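Local coordinates for ABC transporter, substrate-binding protein (Streptococcus pneumoniae, PDB 5G5Y), which binds short- and long-chain fructooligosaccharides, preferring tetrasaccharides and larger, for import by the FusABC-MsmK ABC transporter, at residues Val212-Lys217 with Ser417-Tyr422; Lys6-Ser11 with Asp37-Gln42; Asp71-Ala76 with Arg424-Gln429. One frame throughout, in Å; residues are numbered along the deposited sequence.

Contact 1: Val212-Lys217 with Ser417-Tyr422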
loop_
_atom_site.group_PDB
_atom_site.type_symbol
_atom_site.label_atom_id
_atom_site.label_comp_id
_atom_site.label_asym_id
_atom_site.label_seq_id
_atom_site.Cartn_x
_atom_site.Cartn_y
_atom_site.Cartn_z
ATOM N N VAL A 212 -9.697 14.072 -1.111
ATOM C CA VAL A 212 -10.432 14.867 -0.119
ATOM C C VAL A 212 -9.951 16.287 -0.261
ATOM O O VAL A 212 -8.785 16.539 -0.056
ATOM C CB VAL A 212 -10.187 14.421 1.340
ATOM C CG1 VAL A 212 -11.052 15.246 2.306
ATOM C CG2 VAL A 212 -10.492 12.954 1.501
ATOM N N GLY A 213 -10.855 17.185 -0.638
ATOM C CA GLY A 213 -10.542 18.596 -0.834
ATOM C C GLY A 213 -10.338 19.320 0.469
ATOM O O GLY A 213 -10.808 18.881 1.533
ATOM N N ASN A 214 -9.607 20.427 0.419
ATOM C CA ASN A 214 -9.361 21.198 1.644
ATOM C C ASN A 214 -10.643 21.884 2.229
ATOM O O ASN A 214 -10.617 22.442 3.342
ATOM C CB ASN A 214 -8.210 22.195 1.427
ATOM C CG ASN A 214 -6.882 21.500 1.299
ATOM O OD1 ASN A 214 -6.735 20.345 1.731
ATOM N ND2 ASN A 214 -5.918 22.164 0.696
ATOM N N ASP A 215 -11.745 21.815 1.495
ATOM C CA ASP A 215 -13.075 22.111 2.064
ATOM C C ASP A 215 -13.730 20.972 2.865
ATOM O O ASP A 215 -14.810 21.144 3.431
ATOM C CB ASP A 215 -14.005 22.585 0.955
ATOM C CG ASP A 215 -14.228 21.557 -0.134
ATOM O OD1 ASP A 215 -13.605 20.457 -0.142
ATOM O OD2 ASP A 215 -15.044 21.882 -1.029
ATOM N N GLY A 216 -13.084 19.818 2.944
ATOM C CA GLY A 216 -13.620 18.693 3.717
ATOM C C GLY A 216 -14.554 17.823 2.887
ATOM O O GLY A 216 -15.221 16.977 3.435
ATOM N N LYS A 217 -14.631 18.075 1.578
ATOM C CA LYS A 217 -15.518 17.339 0.692
ATOM C C LYS A 217 -14.767 16.318 -0.118
ATOM O O LYS A 217 -13.746 16.614 -0.748
ATOM C CB LYS A 217 -16.299 18.285 -0.218
ATOM C CG LYS A 217 -17.192 19.251 0.578
ATOM C CD LYS A 217 -17.986 18.575 1.705
ATOM C CE LYS A 217 -19.149 19.454 2.172
ATOM N NZ LYS A 217 -19.690 18.985 3.477
ATOM N N SER A 417 -0.897 19.466 -1.886
ATOM C CA SER A 417 -1.586 20.551 -1.247
ATOM C C SER A 417 -2.789 20.125 -0.416
ATOM O O SER A 417 -3.348 20.961 0.285
ATOM C CB SER A 417 -2.022 21.571 -2.323
ATOM O OG SER A 417 -0.826 22.122 -2.919
ATOM N N ASN A 418 -3.203 18.873 -0.506
ATOM C CA ASN A 418 -4.378 18.389 0.227
ATOM C C ASN A 418 -3.982 18.005 1.656
ATOM O O ASN A 418 -3.136 17.135 1.859
ATOM C CB ASN A 418 -5.024 17.230 -0.500
ATOM C CG ASN A 418 -5.624 17.669 -1.846
ATOM O OD1 ASN A 418 -4.955 18.358 -2.634
ATOM N ND2 ASN A 418 -6.901 17.358 -2.075
ATOM N N VAL A 419 -4.625 18.654 2.620
ATOM C CA VAL A 419 -4.371 18.407 4.055
ATOM C C VAL A 419 -4.577 16.913 4.376
ATOM O O VAL A 419 -3.771 16.262 5.101
ATOM C CB VAL A 419 -5.298 19.273 4.957
ATOM C CG1 VAL A 419 -5.127 18.911 6.433
ATOM C CG2 VAL A 419 -5.095 20.771 4.797
ATOM N N ASN A 420 -5.656 16.372 3.812
ATOM C CA ASN A 420 -6.086 15.027 4.094
ATOM C C ASN A 420 -6.148 14.154 2.881
ATOM O O ASN A 420 -6.314 14.621 1.759
ATOM C CB ASN A 420 -7.463 15.044 4.770
ATOM C CG ASN A 420 -7.373 15.542 6.223
ATOM O OD1 ASN A 420 -6.640 14.983 7.036
ATOM N ND2 ASN A 420 -8.023 16.605 6.504
ATOM N N ASN A 421 -6.036 12.862 3.145
ATOM C CA ASN A 421 -6.468 11.810 2.180
ATOM C C ASN A 421 -7.698 11.093 2.780
ATOM O O ASN A 421 -8.249 11.558 3.784
ATOM C CB ASN A 421 -5.318 10.866 1.792
ATOM C CG ASN A 421 -4.793 10.047 2.950
ATOM O OD1 ASN A 421 -5.289 10.166 4.061
ATOM N ND2 ASN A 421 -3.806 9.191 2.690
ATOM N N TYR A 422 -8.174 10.039 2.115
ATOM C CA TYR A 422 -9.412 9.357 2.540
ATOM C C TYR A 422 -9.042 8.251 3.538
ATOM O O TYR A 422 -8.226 7.369 3.190
ATOM C CB TYR A 422 -10.173 8.731 1.343
ATOM C CG TYR A 422 -11.569 8.326 1.816
ATOM C CD1 TYR A 422 -12.571 9.265 1.910
ATOM C CD2 TYR A 422 -11.841 7.034 2.262
ATOM C CE1 TYR A 422 -13.827 8.920 2.407
ATOM C CE2 TYR A 422 -13.094 6.688 2.785
ATOM C CZ TYR A 422 -14.071 7.635 2.864
ATOM O OH TYR A 422 -15.323 7.270 3.343
HETATM O O HOH W 1 -6.631 13.916 -0.974
HETATM O O HOH W 2 -7.764 17.762 2.219
HETATM O O HOH W 3 -9.305 18.006 4.446
#
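V212 and N214 dock a type I beta turn, G213 to G216, onto the loop 417-422. The turn connects strand 210-212 with strand 218-220; the loop lies between helix 399-412 and helix 429-455. The carboxamide of N214 clamps the backbone on both sides of N418. Its OD1 accepts from V419 N at 2.8 Å in a nearly straight bond (169°), while its ND2 gives a proton to S417 O at 2.9 Å, with that oxygen in the amide plane. Both ends of the flat group are therefore spoken for, which fixes its rotation. With CG beside the backbone N (chi1 -70°), the carboxamide comes nearer to the loop than the direction of CB would suggest.

From the loop side, N418 ND2 donates to V212 O over 2.9 Å, coming from above the carbonyl plane, about 50° out of it. Water adds a second layer: one molecule accepts from V212 N and donates to N420 O at 2.8 Å, and another takes the proton of N420 N at 3.0 Å beside V212 O and N214 OD1. The V212 methyl CG2 makes an apolar pair with Y422 CB at 4.2 Å, near the plane of the Y422 ring at its edge, and packs against the carbonyl N421 O at 3.5 Å. Y486 of helix 475-492 packs on both V212 and N420, and Y422 OH bonds to K482 O of the same helix.

A bound calcium ion lies about 10 Å from G213, and D219, a ligand of the second calcium site, follows the turn in sequence. Asparagine-to-backbone bonds and water, set around the buried V212 side chain, thus hold the turn directionally, with no charge pair between the segments.

Contact 2: Lys6-Ser11 with Asp37-Gln42. With ZN (zinc ion), chain L.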
loop_
_atom_site.group_PDB
_atom_site.type_symbol
_atom_site.label_atom_id
_atom_site.label_comp_id
_atom_site.label_asym_id
_atom_site.label_seq_id
_atom_site.Cartn_x
_atom_site.Cartn_y
_atom_site.Cartn_z
ATOM N N LYS A 6 -3.819 -22.173 21.989
ATOM C CA LYS A 6 -3.816 -22.716 20.618
ATOM C C LYS A 6 -4.145 -21.595 19.637
ATOM O O LYS A 6 -5.234 -21.041 19.695
ATOM C CB LYS A 6 -4.872 -23.801 20.423
ATOM C CG LYS A 6 -4.587 -25.082 21.173
ATOM C CD LYS A 6 -5.727 -26.100 21.038
ATOM C CE LYS A 6 -6.029 -26.533 19.597
ATOM N NZ LYS A 6 -4.872 -27.118 18.848
ATOM N N PHE A 7 -3.211 -21.304 18.742
ATOM C CA PHE A 7 -3.374 -20.257 17.737
ATOM C C PHE A 7 -3.310 -20.878 16.346
ATOM O O PHE A 7 -2.369 -21.613 16.046
ATOM C CB PHE A 7 -2.239 -19.219 17.804
ATOM C CG PHE A 7 -2.258 -18.313 19.017
ATOM C CD1 PHE A 7 -3.357 -18.210 19.863
ATOM C CD2 PHE A 7 -1.183 -17.453 19.240
ATOM C CE1 PHE A 7 -3.347 -17.342 20.952
ATOM C CE2 PHE A 7 -1.168 -16.604 20.332
ATOM C CZ PHE A 7 -2.264 -16.537 21.181
ATOM N N MET A 8 -4.262 -20.507 15.484
ATOM C CA MET A 8 -4.118 -20.735 14.034
ATOM C C MET A 8 -3.270 -19.595 13.488
ATOM O O MET A 8 -3.392 -18.444 13.956
ATOM C CB MET A 8 -5.468 -20.743 13.356
ATOM C CG MET A 8 -5.448 -21.082 11.855
ATOM S SD MET A 8 -6.972 -20.601 11.040
ATOM C CE MET A 8 -8.219 -21.426 11.976
ATOM N N THR A 9 -2.394 -19.888 12.536
ATOM C CA THR A 9 -1.573 -18.858 11.925
ATOM C C THR A 9 -1.335 -19.104 10.439
ATOM O O THR A 9 -1.600 -20.190 9.937
ATOM C CB THR A 9 -0.233 -18.682 12.691
ATOM O OG1 THR A 9 0.428 -17.484 12.261
ATOM C CG2 THR A 9 0.702 -19.874 12.528
ATOM N N ALA A 10 -0.848 -18.065 9.785
ATOM C CA ALA A 10 -0.441 -18.093 8.408
ATOM C C ALA A 10 1.057 -17.763 8.356
ATOM O O ALA A 10 1.549 -16.821 9.004
ATOM C CB ALA A 10 -1.229 -17.059 7.614
ATOM N N SER A 11 1.803 -18.518 7.587
ATOM C CA SER A 11 3.227 -18.236 7.396
ATOM C C SER A 11 3.672 -18.619 6.007
ATOM O O SER A 11 2.986 -19.333 5.295
ATOM C CB SER A 11 4.086 -18.954 8.449
ATOM O OG SER A 11 4.017 -20.371 8.303
ATOM N N ASP A 37 0.592 -23.567 20.895
ATOM C CA ASP A 37 0.400 -24.717 20.060
ATOM C C ASP A 37 -0.177 -24.218 18.731
ATOM O O ASP A 37 -1.360 -23.853 18.658
ATOM C CB ASP A 37 -0.530 -25.744 20.695
ATOM C CG ASP A 37 -0.652 -26.984 19.836
ATOM O OD1 ASP A 37 0.269 -27.216 19.045
ATOM O OD2 ASP A 37 -1.618 -27.731 19.966
ATOM N N TRP A 38 0.660 -24.210 17.701
ATOM C CA TRP A 38 0.280 -23.583 16.427
ATOM C C TRP A 38 -0.420 -24.524 15.483
ATOM O O TRP A 38 0.002 -25.691 15.337
ATOM C CB TRP A 38 1.484 -23.017 15.682
ATOM C CG TRP A 38 2.251 -22.013 16.434
ATOM C CD1 TRP A 38 3.336 -22.243 17.238
ATOM C CD2 TRP A 38 1.995 -20.599 16.502
ATOM N NE1 TRP A 38 3.760 -21.080 17.780
ATOM C CE2 TRP A 38 2.973 -20.049 17.341
ATOM C CE3 TRP A 38 1.046 -19.749 15.921
ATOM C CZ2 TRP A 38 3.018 -18.664 17.652
ATOM C CZ3 TRP A 38 1.094 -18.371 16.236
ATOM C CH2 TRP A 38 2.080 -17.858 17.068
ATOM N N THR A 39 -1.440 -23.988 14.795
ATOM C CA THR A 39 -2.005 -24.619 13.600
ATOM C C THR A 39 -1.548 -23.718 12.488
ATOM O O THR A 39 -2.105 -22.616 12.314
ATOM C CB THR A 39 -3.549 -24.720 13.661
ATOM O OG1 THR A 39 -3.927 -25.554 14.747
ATOM C CG2 THR A 39 -4.132 -25.318 12.373
ATOM N N ASN A 40 -0.524 -24.152 11.750
ATOM C CA ASN A 40 0.159 -23.305 10.818
ATOM C C ASN A 40 -0.177 -23.654 9.375
ATOM O O ASN A 40 0.305 -24.681 8.865
ATOM C CB ASN A 40 1.655 -23.438 11.048
ATOM C CG ASN A 40 2.490 -22.531 10.183
ATOM O OD1 ASN A 40 2.026 -21.502 9.687
ATOM N ND2 ASN A 40 3.747 -22.897 10.008
ATOM N N TYR A 41 -0.962 -22.793 8.718
ATOM C CA TYR A 41 -1.308 -22.991 7.307
ATOM C C TYR A 41 -0.419 -22.161 6.409
ATOM O O TYR A 41 -0.413 -20.930 6.481
ATOM C CB TYR A 41 -2.771 -22.691 7.075
ATOM C CG TYR A 41 -3.715 -23.567 7.847
ATOM C CD1 TYR A 41 -3.551 -24.969 7.906
ATOM C CD2 TYR A 41 -4.831 -23.016 8.481
ATOM C CE1 TYR A 41 -4.446 -25.759 8.603
ATOM C CE2 TYR A 41 -5.732 -23.781 9.185
ATOM C CZ TYR A 41 -5.560 -25.167 9.235
ATOM O OH TYR A 41 -6.494 -25.917 9.945
ATOM N N GLN A 42 0.356 -22.840 5.570
ATOM C CA GLN A 42 1.376 -22.207 4.775
ATOM C C GLN A 42 0.963 -21.996 3.327
ATOM O O GLN A 42 1.725 -21.446 2.559
ATOM C CB GLN A 42 2.670 -23.008 4.890
ATOM C CG GLN A 42 3.191 -22.957 6.321
ATOM C CD GLN A 42 4.565 -23.522 6.501
ATOM O OE1 GLN A 42 4.732 -24.719 6.384
ATOM N NE2 GLN A 42 5.533 -22.696 6.870
HETATM ZN ZN ZN L . 0.357 -28.799 17.690
HETATM O O HOH W 4 -3.679 -29.338 20.432
HETATM O O HOH W 5 -3.053 -25.688 17.241
HETATM O O HOH W 6 -0.348 -18.901 4.522
HETATM O O HOH W 7 -0.825 -30.223 18.765
HETATM O O HOH W 8 1.894 -27.815 16.196
HETATM O O HOH W 9 -1.559 -28.335 16.686
HETATM O O HOH W 10 0.135 -30.511 15.989
HETATM O O HOH W 11 2.460 -29.624 18.284
#
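F7 and W38 meet across this parallel strand pair in an offset edge-to-face stack, the edge of F7 toward the face of W38 with planes at 72°. T9 presses CG2 to 3.4 Å from W38 CE3. On the face carrying K6, M8 and Y41, the M8 sulfur lies at the edge of the Y41 ring in a Met-aromatic contact. Beyond the strand end, S11 OG gives its proton to an in-plane lone pair of N40 OD1 at 2.7 Å and accepts from Q42 NE2 at 3.1 Å.

The backbone ladder joining the strands includes T39 N to F7 O (2.8 Å). At the other end K6 NZ makes a weak salt bridge to D37 OD2 (3.5 Å), seconded by bridging water. D37 OD1 binds a zinc ion at 2.1 Å, alongside five waters.

Further out, H63 bonds T9 OG1, N20 holds W38 NE1, K17 NZ holds Q42 OE1, and D52 takes Y41 OH. The pair belongs to a beta-alpha-beta unit with helix 23-32. The F7 and W38 face combines ring packing with hydrogen-bonded T9 and N40, while the carboxylate shared between lysine and metal is probably less basic than a lone aspartate.

Contact 3: Asp71-Ala76 with Arg424-Gln429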
loop_
_atom_site.group_PDB
_atom_site.type_symbol
_atom_site.label_atom_id
_atom_site.label_comp_id
_atom_site.label_asym_id
_atom_site.label_seq_id
_atom_site.Cartn_x
_atom_site.Cartn_y
_atom_site.Cartn_z
ATOM N N ASP A 71 -15.783 -10.167 6.255
ATOM C CA ASP A 71 -15.487 -11.364 7.076
ATOM C C ASP A 71 -15.601 -11.028 8.547
ATOM O O ASP A 71 -16.266 -11.749 9.290
ATOM C CB ASP A 71 -14.055 -11.919 6.859
ATOM C CG ASP A 71 -13.825 -12.573 5.517
ATOM O OD1 ASP A 71 -14.753 -13.120 4.909
ATOM O OD2 ASP A 71 -12.644 -12.560 5.070
ATOM N N LEU A 72 -14.940 -9.955 8.999
ATOM C CA LEU A 72 -14.996 -9.590 10.436
ATOM C C LEU A 72 -16.423 -9.401 10.917
ATOM O O LEU A 72 -16.791 -9.917 11.970
ATOM C CB LEU A 72 -14.206 -8.293 10.765
ATOM C CG LEU A 72 -12.681 -8.415 10.694
ATOM C CD1 LEU A 72 -12.048 -7.017 10.903
ATOM C CD2 LEU A 72 -12.141 -9.432 11.694
ATOM N N MET A 73 -17.216 -8.674 10.127
ATOM C CA MET A 73 -18.633 -8.432 10.431
ATOM C C MET A 73 -19.455 -9.712 10.514
ATOM O O MET A 73 -20.258 -9.870 11.426
ATOM C CB MET A 73 -19.276 -7.507 9.386
ATOM C CG MET A 73 -18.917 -6.035 9.514
ATOM S SD MET A 73 -18.752 -5.421 11.209
ATOM C CE MET A 73 -19.093 -3.705 10.779
ATOM N N ASN A 74 -19.265 -10.599 9.543
ATOM C CA ASN A 74 -19.945 -11.887 9.585
ATOM C C ASN A 74 -19.561 -12.654 10.851
ATOM O O ASN A 74 -20.434 -13.145 11.556
ATOM C CB ASN A 74 -19.621 -12.714 8.354
ATOM C CG ASN A 74 -20.505 -12.377 7.179
ATOM O OD1 ASN A 74 -21.654 -11.911 7.345
ATOM N ND2 ASN A 74 -19.977 -12.589 5.973
ATOM N N TRP A 75 -18.264 -12.730 11.148
ATOM C CA TRP A 75 -17.810 -13.499 12.311
ATOM C C TRP A 75 -18.307 -12.914 13.628
ATOM O O TRP A 75 -18.655 -13.664 14.546
ATOM C CB TRP A 75 -16.297 -13.607 12.366
ATOM C CG TRP A 75 -15.705 -14.342 11.246
ATOM C CD1 TRP A 75 -16.328 -15.248 10.428
ATOM C CD2 TRP A 75 -14.345 -14.244 10.774
ATOM N NE1 TRP A 75 -15.439 -15.712 9.482
ATOM C CE2 TRP A 75 -14.222 -15.115 9.664
ATOM C CE3 TRP A 75 -13.242 -13.477 11.152
ATOM C CZ2 TRP A 75 -13.024 -15.269 8.956
ATOM C CZ3 TRP A 75 -12.042 -13.649 10.478
ATOM C CH2 TRP A 75 -11.942 -14.531 9.375
ATOM N N ALA A 76 -18.325 -11.592 13.708
ATOM C CA ALA A 76 -18.876 -10.888 14.879
ATOM C C ALA A 76 -20.361 -11.169 15.048
ATOM O O ALA A 76 -20.810 -11.558 16.138
ATOM C CB ALA A 76 -18.642 -9.390 14.762
ATOM N N ARG A 424 -9.057 4.928 6.073
ATOM C CA ARG A 424 -9.429 3.503 5.951
ATOM C C ARG A 424 -10.565 3.107 6.923
ATOM O O ARG A 424 -10.365 2.224 7.729
ATOM C CB ARG A 424 -8.187 2.634 6.296
ATOM C CG ARG A 424 -7.030 2.674 5.321
ATOM C CD ARG A 424 -7.576 2.416 3.941
ATOM N NE ARG A 424 -6.566 1.997 2.989
ATOM C CZ ARG A 424 -6.623 2.240 1.677
ATOM N NH1 ARG A 424 -7.625 2.916 1.128
ATOM N NH2 ARG A 424 -5.646 1.804 0.900
ATOM N N VAL A 425 -11.730 3.743 6.819
ATOM C CA VAL A 425 -12.798 3.584 7.797
ATOM C C VAL A 425 -13.378 2.180 7.732
ATOM O O VAL A 425 -13.329 1.563 6.701
ATOM C CB VAL A 425 -13.928 4.619 7.596
ATOM C CG1 VAL A 425 -13.449 5.981 8.060
ATOM C CG2 VAL A 425 -14.409 4.647 6.139
ATOM N N PHE A 426 -13.935 1.716 8.845
ATOM C CA PHE A 426 -14.664 0.480 8.967
ATOM C C PHE A 426 -16.180 0.736 8.775
ATOM O O PHE A 426 -16.819 1.322 9.621
ATOM C CB PHE A 426 -14.415 -0.074 10.399
ATOM C CG PHE A 426 -14.693 -1.526 10.579
ATOM C CD1 PHE A 426 -15.417 -2.280 9.680
ATOM C CD2 PHE A 426 -14.216 -2.161 11.742
ATOM C CE1 PHE A 426 -15.629 -3.642 9.891
ATOM C CE2 PHE A 426 -14.431 -3.507 11.958
ATOM C CZ PHE A 426 -15.131 -4.252 11.047
ATOM N N MET A 427 -16.749 0.271 7.677
ATOM C CA MET A 427 -18.128 0.567 7.325
ATOM C C MET A 427 -19.078 -0.552 7.810
ATOM O O MET A 427 -18.665 -1.678 8.087
ATOM C CB MET A 427 -18.270 0.726 5.798
ATOM C CG MET A 427 -17.538 1.933 5.217
ATOM S SD MET A 427 -17.950 2.176 3.479
ATOM C CE MET A 427 -16.983 3.627 3.046
ATOM N N THR A 428 -20.359 -0.234 7.867
ATOM C CA THR A 428 -21.354 -1.268 8.130
ATOM C C THR A 428 -21.393 -2.290 7.017
ATOM O O THR A 428 -20.959 -2.037 5.861
ATOM C CB THR A 428 -22.761 -0.699 8.282
ATOM O OG1 THR A 428 -23.161 -0.046 7.064
ATOM C CG2 THR A 428 -22.830 0.237 9.447
ATOM N N GLN A 429 -21.988 -3.447 7.335
ATOM C CA GLN A 429 -22.125 -4.512 6.327
ATOM C C GLN A 429 -22.918 -4.014 5.114
ATOM O O GLN A 429 -22.516 -4.228 3.982
ATOM C CB GLN A 429 -22.765 -5.781 6.956
ATOM C CG GLN A 429 -22.526 -7.077 6.175
ATOM C CD GLN A 429 -22.231 -8.296 7.081
ATOM O OE1 GLN A 429 -22.783 -8.440 8.183
ATOM N NE2 GLN A 429 -21.324 -9.161 6.622
#
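M73 and F426 reach toward each other tip to tip, joining helix 69-77 to the loop that precedes helix 429-455. The methionine chain leaves the helix with CG beside its backbone N, then bends at the next bond (chi2 -37°), which puts SD over toward the phenylalanine. SD lies 3.8 Å from both F426 CZ and F426 CE1, an oblique Met-aromatic contact. From there the chain is extended, and the methyl CE ends 3.6 Å from F426 CE1 and 3.4 Å from M427 O. That carbonyl oxygen is buried here without a polar partner in the model, so the methyl group covers it without satisfying it. The F426 ring is also met by L72, whose CD1 stands 4.1 Å from F426 CZ; the two side chains cross at about a right angle.

Q429 makes the polar half. Its chain starts anti to the backbone N but is bent at chi2 (140°), away from a staggered value, bringing the amide across N74. Q429 NE2 gives a weak hydrogen bond to N74 OD1 at 2.9 Å, the two amide planes turned 42° apart. The same NE2 lies 3.8 Å from M73 CB, so the glutamine end also lies against the root of the methionine.

R307 packs against F426, and helix 475-492 covers M427 through I481 and Y485. T428, between the two halves of the contact, occupies the N-cap position: its OG1 accepts from the backbone N of D431. The arrangement is thus a loop running into a threonine-capped helix: the loop packs F426 against M73 in a Met-aromatic contact, while Q429, the first residue of helix 429-455 just after the N-cap, reaches N74 on helix 69-77.

How the contacts relate
Contacts 1 and 3 share the linker between helix 399-412 and helix 429-455. They touch where Y422 OH meets M427 CE at 4.0 Å, and helix 475-492 lines both. Contact 1 is nested within the chain loop that contact 3 closes. Contact 2 lies across the chain's centre from contact 1, about 41 Å between centres, but comes within about 8 Å of contact 3 at the nearest atoms, without touching. All three are partly buried, yet differently built: contact 2 is sheet, with a regular backbone ladder and a zinc ion held at one end by D37; contact 3 relies on sulfur and ring packing with one weak hydrogen bond between side-chain amides; contact 1, holding more exposed residues, depends on asparagine amides and water set around one buried valine.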